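Chlorite dismutase (Nitrobacter winogradskyi, PDB 3QPI) converts chlorite into chloride and molecular oxygen, using a bound haem b as its cofactor. Local coordinates at residues A86-R91 with E174-L179; I90-A95 with F139-W144; P123-Q128 with F145-E150. All coordinates share one frame; numbering follows the deposited sequence.

Of the strands joined here, 84-92 comes first along the chain and supplies the opening segment of both contact 1 and contact 2. Contact 2 closes a loop of 43 residues by bringing strand 141-147 beside 90-95. Contact 3 begins within that loop, at 123-128, and ends beyond it at 145-150, so contacts 2 and 3 cross; it also completes the hairpin of strands 126-131 and 141-147. Contact 1 closes last, when strand 171-181 returns to the other edge of strand 84-92, and its loop encloses the whole of contact 3. The three contacts together hold four neighbouring strands in the order 171-181, 84-92, 141-147, 126-131, and all three contacts reach the haem.

Contact 1. Residues A86-R91 with E174-L179; sequences ALIPIR and EVDIRL. With HEM (protoporphyrin IX containing Fe), chain C.
Glu174 runs beside Ile90 and slants across Ile88 on the haem-facing side of two antiparallel strands. Its CG is anti to the backbone N (chi1 179°) and the chain beyond is extended, which lays the aliphatic part along Ile90 and brings OE2 within 3.6 Å of Ile88 CG2. The buried carboxylate can be tolerated here because Arg163 and Trp168 hold OE2. Branched isoleucines suit the same face, since their far ends continue to the cofactor: Ile88 CD1 is 3.7 Å from CBC of the haem.

At the other end of this face Arg178 bends back on itself, resting its CD 3.6 Å from Ala86 CB, where the small methyl of alanine lets the folded arm lie close. Its guanidinium turns toward Asp176, forming a salt bridge from NH2 to OD1 (3.0 Å), and sends NH1 to Ile177 O. That oxygen is gripped twice, because Leu87 N binds it at 3.0 Å from the opposite face of the carbonyl, while NH1 stands 72° out of its plane. On the reverse face Leu87 and Ile177 lie side by side, CD2 to CD1 3.9 Å. Pro89 has no N-H to offer, yet its O still accepts from Val175 N at 3.3 Å.

The pair lies inside the sheet, with a strand on either side. Strand 14-23 flanks 174-179, with Val22 against Glu174, and strand 141-147 flanks 86-91. Helix 152-163 covers the Ala86 and Ile88 side through Phe155, and supplies Arg163 to Asp176 and Glu156 to Arg178.

Contact 2. Residues I90-A95 with F139-W144; sequences IRKSAA and FDFLTW. With HEM (protoporphyrin IX containing Fe), chain C.
The ring of Phe141 meets Lys92 at its edge, CE2 lying 4.0 Å from CD of the lysine, while its two faces are taken by Asp140 CB, offset toward the rim, and by the haem propionate carbon CAD, 3.8 Å above the ring centre. Phe139 behaves differently: it turns its edge to the other strand, with the carbonyl carbon of Ile90 in the plane of the ring. At Asp140 and Phe141, which both face Ile90, the backbone forms a classic beta bulge. The extra residue lets Ile90 O accept two N-H groups, from Asp140 at 2.7 Å and from Phe141 at 2.9 Å. Ile90 N returns a bond to Phe141 O, completing the antiparallel pair within a sheet of the dimeric alpha-beta barrel type.

Asp140 suits the bulge because its carboxylate can turn toward the partner strand. OD2 receives Lys92 N from above the carboxylate plane, 42° out of it, and also takes a bond from Trp97, so the buried oxygen has more than one donor. Thr143 sets OG1 in the crowded position between the backbone N and the carbonyl carbon (chi1 61°), where it bonds to Ile88 O, and this leaves its methyl CG2 facing the porphyrin edge at CHD.

Lys92 combines reach with charge. Its chain is extended from CG onward, carrying the ammonium past the Phe141 ring to a salt bridge with Glu167 and a cation-pi contact with Trp96. The same group reaches the haem, where NZ donates to propionate oxygen O2D at 2.8 Å.

Contact 3. Residues P123-Q128 with F145-E150; sequences PAIARQ and FEYAPE. With HEM (protoporphyrin IX containing Fe), chain C.
Phe145, Ile125 and Ala126 give up the most surface where strands 126-131 and 141-147 pair as a hairpin. The ring of Phe145 comes at the porphyrin tip first, CZ 3.1 Å from haem C2C, and an apolar ring suits that approach. Ile125 fills both sides of its branch: CG2 lies 4.0 Å from Phe145 CD1, and CD1 rests 3.8 Å from Tyr147 CB. Ala126, small and in touch with Arg79, pairs with Glu146 through two backbone bonds of 3.0 Å, Ala126 N to Glu146 O and Glu146 N to Ala126 O. Past the ladder a water links Ala124 O to Ala148 N.

Arg127 CG stands between the backbone N and the carbonyl carbon (chi1 70°), and the chain then runs straight to NE, 3.5 Å from haem CHB. One face of the guanidinium covers the methyl CMB, and Gln74 accepts from NH1. A leucine here would probably leave Gln74 without its donor and uncover that haem edge. Arginine over the porphyrin is consistent with the distal arginine of chlorite dismutases, and the contact thus sets a guanidinium beside the apolar side chains of Phe145 and Ile125 at the haem.

Contact 1. Residues A86-R91 with E174-L179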
# COMPACT_ATOMS: atom_id res chain seq x y z
N ALA A 86 -2.80 -6.95 -3.55
CA ALA A 86 -1.84 -6.07 -4.20
C ALA A 86 -0.82 -5.58 -3.20
O ALA A 86 -1.13 -5.28 -2.04
CB ALA A 86 -2.55 -4.88 -4.86
N LEU A 87 0.41 -5.49 -3.66
CA LEU A 87 1.49 -4.89 -2.91
C LEU A 87 1.99 -3.71 -3.75
O LEU A 87 2.44 -3.90 -4.88
CB LEU A 87 2.59 -5.92 -2.68
CG LEU A 87 3.88 -5.39 -2.01
CD1 LEU A 87 3.61 -4.86 -0.61
CD2 LEU A 87 4.90 -6.50 -1.96
N ILE A 88 1.89 -2.50 -3.20
CA ILE A 88 2.34 -1.30 -3.91
C ILE A 88 3.36 -0.52 -3.07
O ILE A 88 2.99 0.25 -2.17
CB ILE A 88 1.16 -0.41 -4.32
CG1 ILE A 88 0.15 -1.20 -5.18
CG2 ILE A 88 1.64 0.84 -5.10
CD1 ILE A 88 -1.16 -0.45 -5.42
N PRO A 89 4.66 -0.74 -3.35
CA PRO A 89 5.76 -0.00 -2.72
C PRO A 89 5.80 1.42 -3.26
O PRO A 89 5.65 1.60 -4.48
CB PRO A 89 7.01 -0.78 -3.15
CG PRO A 89 6.48 -2.10 -3.73
CD PRO A 89 5.15 -1.77 -4.28
N ILE A 90 5.97 2.39 -2.38
CA ILE A 90 5.90 3.81 -2.76
C ILE A 90 7.01 4.63 -2.08
O ILE A 90 7.33 4.41 -0.91
CB ILE A 90 4.53 4.44 -2.41
CG1 ILE A 90 3.47 4.01 -3.43
CG2 ILE A 90 4.61 5.99 -2.31
CD1 ILE A 90 2.05 4.13 -2.91
N ARG A 91 7.59 5.55 -2.83
CA ARG A 91 8.56 6.48 -2.28
C ARG A 91 8.14 7.89 -2.65
O ARG A 91 7.88 8.16 -3.82
CB ARG A 91 9.98 6.22 -2.79
CG ARG A 91 10.98 7.23 -2.20
CD ARG A 91 12.44 6.86 -2.38
NE ARG A 91 12.76 6.57 -3.78
CZ ARG A 91 13.94 6.81 -4.35
NH1 ARG A 91 14.92 7.37 -3.62
NH2 ARG A 91 14.13 6.52 -5.64
N GLU A 174 7.25 3.97 -7.59
CA GLU A 174 6.06 3.20 -7.31
C GLU A 174 5.99 2.00 -8.23
O GLU A 174 6.21 2.12 -9.42
CB GLU A 174 4.81 4.07 -7.50
CG GLU A 174 3.49 3.39 -7.25
CD GLU A 174 2.35 4.37 -7.22
OE1 GLU A 174 2.51 5.46 -7.80
OE2 GLU A 174 1.31 4.09 -6.60
N VAL A 175 5.67 0.84 -7.66
CA VAL A 175 5.63 -0.37 -8.45
C VAL A 175 4.31 -1.07 -8.18
O VAL A 175 3.81 -1.06 -7.05
CB VAL A 175 6.80 -1.32 -8.11
CG1 VAL A 175 6.78 -2.56 -9.03
CG2 VAL A 175 8.14 -0.57 -8.20
N ASP A 176 3.74 -1.67 -9.22
CA ASP A 176 2.49 -2.39 -9.11
C ASP A 176 2.73 -3.91 -9.06
O ASP A 176 3.11 -4.54 -10.06
CB ASP A 176 1.60 -2.02 -10.31
CG ASP A 176 0.52 -1.02 -9.95
OD1 ASP A 176 0.24 -0.83 -8.75
OD2 ASP A 176 -0.06 -0.41 -10.87
N ILE A 177 2.54 -4.51 -7.88
CA ILE A 177 2.57 -5.96 -7.74
C ILE A 177 1.17 -6.50 -7.46
O ILE A 177 0.48 -6.00 -6.57
CB ILE A 177 3.54 -6.39 -6.62
CG1 ILE A 177 4.92 -5.78 -6.87
CG2 ILE A 177 3.64 -7.92 -6.55
CD1 ILE A 177 5.86 -5.91 -5.73
N ARG A 178 0.73 -7.49 -8.24
CA ARG A 178 -0.58 -8.10 -7.98
C ARG A 178 -0.46 -9.59 -7.67
O ARG A 178 0.35 -10.29 -8.27
CB ARG A 178 -1.53 -7.91 -9.18
CG ARG A 178 -1.83 -6.44 -9.51
CD ARG A 178 -2.57 -5.73 -8.36
NE ARG A 178 -2.86 -4.34 -8.70
CZ ARG A 178 -2.06 -3.30 -8.43
NH1 ARG A 178 -0.90 -3.47 -7.80
NH2 ARG A 178 -2.44 -2.08 -8.81
N LEU A 179 -1.30 -10.07 -6.75
CA LEU A 179 -1.18 -11.43 -6.23
C LEU A 179 -2.49 -12.20 -6.26
O LEU A 179 -3.58 -11.61 -6.20
CB LEU A 179 -0.74 -11.43 -4.76
CG LEU A 179 0.55 -10.74 -4.30
CD1 LEU A 179 1.76 -11.25 -5.08
CD2 LEU A 179 0.39 -9.17 -4.39
CHA HEM C . -2.12 6.32 4.28
CHB HEM C . -6.73 5.06 4.12
CHC HEM C . -6.01 2.98 -0.22
CHD HEM C . -1.54 4.50 -0.14
C1A HEM C . -3.42 6.11 4.56
C2A HEM C . -4.02 6.56 5.81
C3A HEM C . -5.32 6.21 5.81
C4A HEM C . -5.56 5.54 4.53
CMA HEM C . -6.35 6.50 6.96
CAA HEM C . -3.20 7.33 6.86
CBA HEM C . -2.65 6.46 7.98
CGA HEM C . -2.05 7.43 8.99
O1A HEM C . -0.81 7.42 9.09
O2A HEM C . -2.79 8.21 9.67
C1B HEM C . -6.85 4.39 2.95
C2B HEM C . -8.07 3.69 2.60
C3B HEM C . -7.85 3.09 1.44
C4B HEM C . -6.52 3.41 0.99
CMB HEM C . -9.37 3.58 3.43
CAB HEM C . -8.92 2.24 0.72
CBB HEM C . -8.61 1.01 0.31
C1C HEM C . -4.75 3.21 -0.62
C2C HEM C . -4.10 2.78 -1.85
C3C HEM C . -2.83 3.19 -1.78
C4C HEM C . -2.69 3.92 -0.53
CMC HEM C . -4.76 1.93 -2.95
CAC HEM C . -1.67 3.06 -2.78
CBC HEM C . -1.94 2.94 -4.09
C1D HEM C . -1.25 5.08 1.03
C2D HEM C . 0.05 5.61 1.36
C3D HEM C . -0.16 6.17 2.76
C4D HEM C . -1.54 5.93 3.09
CMD HEM C . 1.38 5.63 0.54
CAD HEM C . 0.88 6.88 3.64
CBD HEM C . 0.69 8.38 3.38
CGD HEM C . 1.80 9.15 4.08
O1D HEM C . 1.97 8.95 5.30
O2D HEM C . 2.50 9.96 3.42
NA HEM C . -4.39 5.46 3.76
NB HEM C . -5.90 4.22 1.94
NC HEM C . -3.87 3.92 0.16
ND HEM C . -2.18 5.29 2.07
FE HEM C . -4.02 4.86 1.82

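Contact 2. Residues I90-A95 with F139-W144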
# COMPACT_ATOMS: atom_id res chain seq x y z
N ILE A 90 5.97 2.39 -2.38
CA ILE A 90 5.90 3.81 -2.76
C ILE A 90 7.01 4.63 -2.08
O ILE A 90 7.33 4.41 -0.91
CB ILE A 90 4.53 4.44 -2.41
CG1 ILE A 90 3.47 4.01 -3.43
CG2 ILE A 90 4.61 5.99 -2.31
CD1 ILE A 90 2.05 4.13 -2.91
N ARG A 91 7.59 5.55 -2.83
CA ARG A 91 8.56 6.48 -2.28
C ARG A 91 8.14 7.89 -2.65
O ARG A 91 7.88 8.16 -3.82
CB ARG A 91 9.98 6.22 -2.79
CG ARG A 91 10.98 7.23 -2.20
CD ARG A 91 12.44 6.86 -2.38
NE ARG A 91 12.76 6.57 -3.78
CZ ARG A 91 13.94 6.81 -4.35
NH1 ARG A 91 14.92 7.37 -3.62
NH2 ARG A 91 14.13 6.52 -5.64
N LYS A 92 8.05 8.76 -1.65
CA LYS A 92 7.75 10.16 -1.88
C LYS A 92 9.05 10.98 -1.95
O LYS A 92 10.11 10.54 -1.46
CB LYS A 92 6.76 10.69 -0.83
CG LYS A 92 5.39 9.99 -0.89
CD LYS A 92 4.40 10.62 0.08
CE LYS A 92 3.00 10.01 -0.03
NZ LYS A 92 2.02 10.76 0.82
N SER A 93 8.96 12.16 -2.58
CA SER A 93 10.13 13.00 -2.85
C SER A 93 10.63 13.75 -1.64
O SER A 93 9.89 13.98 -0.66
CB SER A 93 9.77 14.05 -3.91
OG SER A 93 8.75 14.90 -3.44
N ALA A 94 11.89 14.15 -1.72
CA ALA A 94 12.48 15.07 -0.75
C ALA A 94 11.58 16.28 -0.50
O ALA A 94 11.38 16.69 0.64
CB ALA A 94 13.87 15.53 -1.22
N ALA A 95 11.01 16.85 -1.55
CA ALA A 95 10.10 17.98 -1.38
C ALA A 95 8.92 17.62 -0.44
O ALA A 95 8.51 18.44 0.37
CB ALA A 95 9.58 18.47 -2.76
N PHE A 139 12.04 2.26 -0.52
CA PHE A 139 10.70 2.84 -0.58
C PHE A 139 10.41 3.45 0.76
O PHE A 139 11.14 3.20 1.72
CB PHE A 139 9.66 1.78 -0.94
CG PHE A 139 9.84 1.23 -2.33
CD1 PHE A 139 9.28 1.89 -3.43
CD2 PHE A 139 10.59 0.06 -2.54
CE1 PHE A 139 9.46 1.39 -4.72
CE2 PHE A 139 10.77 -0.45 -3.83
CZ PHE A 139 10.20 0.22 -4.92
N ASP A 140 9.36 4.26 0.82
CA ASP A 140 8.93 4.88 2.07
C ASP A 140 7.78 4.10 2.69
O ASP A 140 7.64 4.05 3.90
CB ASP A 140 8.48 6.34 1.83
CG ASP A 140 9.63 7.24 1.40
OD1 ASP A 140 10.78 6.86 1.65
OD2 ASP A 140 9.38 8.32 0.81
N PHE A 141 6.94 3.51 1.86
CA PHE A 141 5.82 2.74 2.38
C PHE A 141 5.69 1.45 1.60
O PHE A 141 6.05 1.39 0.43
CB PHE A 141 4.52 3.53 2.24
CG PHE A 141 4.61 4.94 2.73
CD1 PHE A 141 4.54 5.22 4.09
CD2 PHE A 141 4.78 6.00 1.83
CE1 PHE A 141 4.64 6.55 4.55
CE2 PHE A 141 4.88 7.31 2.29
CZ PHE A 141 4.80 7.58 3.66
N LEU A 142 5.18 0.42 2.25
CA LEU A 142 4.70 -0.77 1.57
C LEU A 142 3.20 -0.82 1.86
O LEU A 142 2.78 -0.87 3.02
CB LEU A 142 5.39 -2.03 2.08
CG LEU A 142 6.93 -2.01 2.03
CD1 LEU A 142 7.53 -3.31 2.60
CD2 LEU A 142 7.40 -1.81 0.61
N THR A 143 2.41 -0.74 0.79
CA THR A 143 0.96 -0.74 0.93
C THR A 143 0.46 -2.11 0.48
O THR A 143 0.88 -2.63 -0.56
CB THR A 143 0.30 0.44 0.14
OG1 THR A 143 0.58 0.36 -1.26
CG2 THR A 143 0.82 1.77 0.68
N TRP A 144 -0.39 -2.70 1.30
CA TRP A 144 -0.83 -4.07 1.14
C TRP A 144 -2.35 -4.07 1.16
O TRP A 144 -2.96 -3.46 2.06
CB TRP A 144 -0.29 -4.93 2.29
CG TRP A 144 -0.83 -6.30 2.29
CD1 TRP A 144 -1.77 -6.82 3.14
CD2 TRP A 144 -0.50 -7.35 1.36
NE1 TRP A 144 -2.04 -8.12 2.80
CE2 TRP A 144 -1.28 -8.47 1.72
CE3 TRP A 144 0.36 -7.43 0.26
CZ2 TRP A 144 -1.21 -9.69 1.02
CZ3 TRP A 144 0.43 -8.64 -0.45
CH2 TRP A 144 -0.35 -9.76 -0.05
CHA HEM C . -2.12 6.32 4.28
CHB HEM C . -6.73 5.06 4.12
CHC HEM C . -6.01 2.98 -0.22
CHD HEM C . -1.54 4.50 -0.14
C1A HEM C . -3.42 6.11 4.56
C2A HEM C . -4.02 6.56 5.81
C3A HEM C . -5.32 6.21 5.81
C4A HEM C . -5.56 5.54 4.53
CMA HEM C . -6.35 6.50 6.96
CAA HEM C . -3.20 7.33 6.86
CBA HEM C . -2.65 6.46 7.98
CGA HEM C . -2.05 7.43 8.99
O1A HEM C . -0.81 7.42 9.09
O2A HEM C . -2.79 8.21 9.67
C1B HEM C . -6.85 4.39 2.95
C2B HEM C . -8.07 3.69 2.60
C3B HEM C . -7.85 3.09 1.44
C4B HEM C . -6.52 3.41 0.99
CMB HEM C . -9.37 3.58 3.43
CAB HEM C . -8.92 2.24 0.72
CBB HEM C . -8.61 1.01 0.31
C1C HEM C . -4.75 3.21 -0.62
C2C HEM C . -4.10 2.78 -1.85
C3C HEM C . -2.83 3.19 -1.78
C4C HEM C . -2.69 3.92 -0.53
CMC HEM C . -4.76 1.93 -2.95
CAC HEM C . -1.67 3.06 -2.78
CBC HEM C . -1.94 2.94 -4.09
C1D HEM C . -1.25 5.08 1.03
C2D HEM C . 0.05 5.61 1.36
C3D HEM C . -0.16 6.17 2.76
C4D HEM C . -1.54 5.93 3.09
CMD HEM C . 1.38 5.63 0.54
CAD HEM C . 0.88 6.88 3.64
CBD HEM C . 0.69 8.38 3.38
CGD HEM C . 1.80 9.15 4.08
O1D HEM C . 1.97 8.95 5.30
O2D HEM C . 2.50 9.96 3.42
NA HEM C . -4.39 5.46 3.76
NB HEM C . -5.90 4.22 1.94
NC HEM C . -3.87 3.92 0.16
ND HEM C . -2.18 5.29 2.07
FE HEM C . -4.02 4.86 1.82

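Contact 3. Residues P123-Q128 with F145-E150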
# COMPACT_ATOMS: atom_id res chain seq x y z
N PRO A 123 -16.28 -2.10 2.83
CA PRO A 123 -15.27 -3.08 3.26
C PRO A 123 -14.64 -3.90 2.13
O PRO A 123 -13.75 -4.70 2.40
CB PRO A 123 -16.07 -4.00 4.18
CG PRO A 123 -17.46 -3.99 3.60
CD PRO A 123 -17.66 -2.63 2.98
N ALA A 124 -15.07 -3.72 0.89
CA ALA A 124 -14.51 -4.53 -0.19
C ALA A 124 -12.97 -4.67 -0.10
O ALA A 124 -12.44 -5.78 -0.13
CB ALA A 124 -14.92 -3.96 -1.56
N ILE A 125 -12.27 -3.55 0.02
CA ILE A 125 -10.81 -3.56 0.01
C ILE A 125 -10.29 -3.46 1.45
O ILE A 125 -10.56 -2.48 2.11
CB ILE A 125 -10.22 -2.37 -0.81
CG1 ILE A 125 -10.93 -2.20 -2.17
CG2 ILE A 125 -8.72 -2.53 -1.00
CD1 ILE A 125 -10.77 -3.41 -3.13
N ALA A 126 -9.60 -4.49 1.93
CA ALA A 126 -8.90 -4.44 3.22
C ALA A 126 -7.47 -3.99 2.97
O ALA A 126 -6.91 -4.28 1.91
CB ALA A 126 -8.92 -5.82 3.92
N ARG A 127 -6.87 -3.32 3.95
CA ARG A 127 -5.56 -2.70 3.75
C ARG A 127 -4.68 -2.81 4.99
O ARG A 127 -5.17 -2.90 6.12
CB ARG A 127 -5.71 -1.21 3.41
CG ARG A 127 -6.18 -0.37 4.59
CD ARG A 127 -6.41 1.10 4.25
NE ARG A 127 -6.43 1.87 5.50
CZ ARG A 127 -7.44 1.83 6.37
NH1 ARG A 127 -8.51 1.09 6.12
NH2 ARG A 127 -7.38 2.53 7.50
N GLN A 128 -3.37 -2.78 4.76
CA GLN A 128 -2.41 -2.57 5.82
C GLN A 128 -1.24 -1.75 5.28
O GLN A 128 -0.70 -2.04 4.21
CB GLN A 128 -1.89 -3.90 6.38
CG GLN A 128 -0.83 -3.71 7.52
CD GLN A 128 -1.39 -2.97 8.74
OE1 GLN A 128 -2.32 -3.46 9.39
NE2 GLN A 128 -0.84 -1.79 9.04
N PHE A 145 -2.95 -4.72 0.16
CA PHE A 145 -4.40 -4.75 -0.01
C PHE A 145 -4.87 -6.16 -0.35
O PHE A 145 -4.20 -6.88 -1.10
CB PHE A 145 -4.80 -3.79 -1.16
CG PHE A 145 -4.25 -2.41 -0.98
CD1 PHE A 145 -4.91 -1.49 -0.18
CD2 PHE A 145 -3.04 -2.05 -1.57
CE1 PHE A 145 -4.38 -0.25 0.02
CE2 PHE A 145 -2.50 -0.81 -1.37
CZ PHE A 145 -3.17 0.11 -0.58
N GLU A 146 -6.03 -6.54 0.18
CA GLU A 146 -6.63 -7.83 -0.09
C GLU A 146 -8.08 -7.64 -0.45
O GLU A 146 -8.76 -6.81 0.17
CB GLU A 146 -6.57 -8.73 1.15
CG GLU A 146 -5.21 -8.90 1.70
CD GLU A 146 -5.17 -9.87 2.89
OE1 GLU A 146 -6.24 -10.33 3.38
OE2 GLU A 146 -4.04 -10.15 3.34
N TYR A 147 -8.56 -8.42 -1.41
CA TYR A 147 -9.95 -8.31 -1.89
C TYR A 147 -10.39 -9.56 -2.65
O TYR A 147 -9.56 -10.34 -3.13
CB TYR A 147 -10.09 -7.09 -2.80
CG TYR A 147 -8.94 -6.95 -3.77
CD1 TYR A 147 -7.78 -6.27 -3.40
CD2 TYR A 147 -9.00 -7.49 -5.04
CE1 TYR A 147 -6.72 -6.13 -4.27
CE2 TYR A 147 -7.93 -7.35 -5.93
CZ TYR A 147 -6.79 -6.66 -5.53
OH TYR A 147 -5.70 -6.51 -6.39
N ALA A 148 -11.70 -9.74 -2.77
CA ALA A 148 -12.25 -10.83 -3.57
C ALA A 148 -11.97 -10.57 -5.04
O ALA A 148 -11.86 -9.41 -5.45
CB ALA A 148 -13.75 -10.96 -3.30
N PRO A 149 -11.85 -11.64 -5.85
CA PRO A 149 -11.57 -11.44 -7.27
C PRO A 149 -12.57 -10.46 -7.92
O PRO A 149 -12.17 -9.67 -8.78
CB PRO A 149 -11.73 -12.84 -7.88
CG PRO A 149 -11.55 -13.81 -6.75
CD PRO A 149 -12.01 -13.07 -5.49
N GLU A 150 -13.83 -10.48 -7.49
CA GLU A 150 -14.85 -9.66 -8.13
C GLU A 150 -14.72 -8.17 -7.81
O GLU A 150 -15.44 -7.36 -8.39
CB GLU A 150 -16.26 -10.13 -7.76
CG GLU A 150 -16.60 -9.92 -6.31
CD GLU A 150 -16.46 -11.19 -5.50
OE1 GLU A 150 -15.54 -12.00 -5.80
OE2 GLU A 150 -17.28 -11.37 -4.58
CHA HEM C . -2.12 6.32 4.28
CHB HEM C . -6.73 5.06 4.12
CHC HEM C . -6.01 2.98 -0.22
CHD HEM C . -1.54 4.50 -0.14
C1A HEM C . -3.42 6.11 4.56
C2A HEM C . -4.02 6.56 5.81
C3A HEM C . -5.32 6.21 5.81
C4A HEM C . -5.56 5.54 4.53
CMA HEM C . -6.35 6.50 6.96
CAA HEM C . -3.20 7.33 6.86
CBA HEM C . -2.65 6.46 7.98
CGA HEM C . -2.05 7.43 8.99
O1A HEM C . -0.81 7.42 9.09
O2A HEM C . -2.79 8.21 9.67
C1B HEM C . -6.85 4.39 2.95
C2B HEM C . -8.07 3.69 2.60
C3B HEM C . -7.85 3.09 1.44
C4B HEM C . -6.52 3.41 0.99
CMB HEM C . -9.37 3.58 3.43
CAB HEM C . -8.92 2.24 0.72
CBB HEM C . -8.61 1.01 0.31
C1C HEM C . -4.75 3.21 -0.62
C2C HEM C . -4.10 2.78 -1.85
C3C HEM C . -2.83 3.19 -1.78
C4C HEM C . -2.69 3.92 -0.53
CMC HEM C . -4.76 1.93 -2.95
CAC HEM C . -1.67 3.06 -2.78
CBC HEM C . -1.94 2.94 -4.09
C1D HEM C . -1.25 5.08 1.03
C2D HEM C . 0.05 5.61 1.36
C3D HEM C . -0.16 6.17 2.76
C4D HEM C . -1.54 5.93 3.09
CMD HEM C . 1.38 5.63 0.54
CAD HEM C . 0.88 6.88 3.64
CBD HEM C . 0.69 8.38 3.38
CGD HEM C . 1.80 9.15 4.08
O1D HEM C . 1.97 8.95 5.30
O2D HEM C . 2.50 9.96 3.42
NA HEM C . -4.39 5.46 3.76
NB HEM C . -5.90 4.22 1.94
NC HEM C . -3.87 3.92 0.16
ND HEM C . -2.18 5.29 2.07
FE HEM C . -4.02 4.86 1.82
O HOH W 1 -13.38 -8.10 -1.38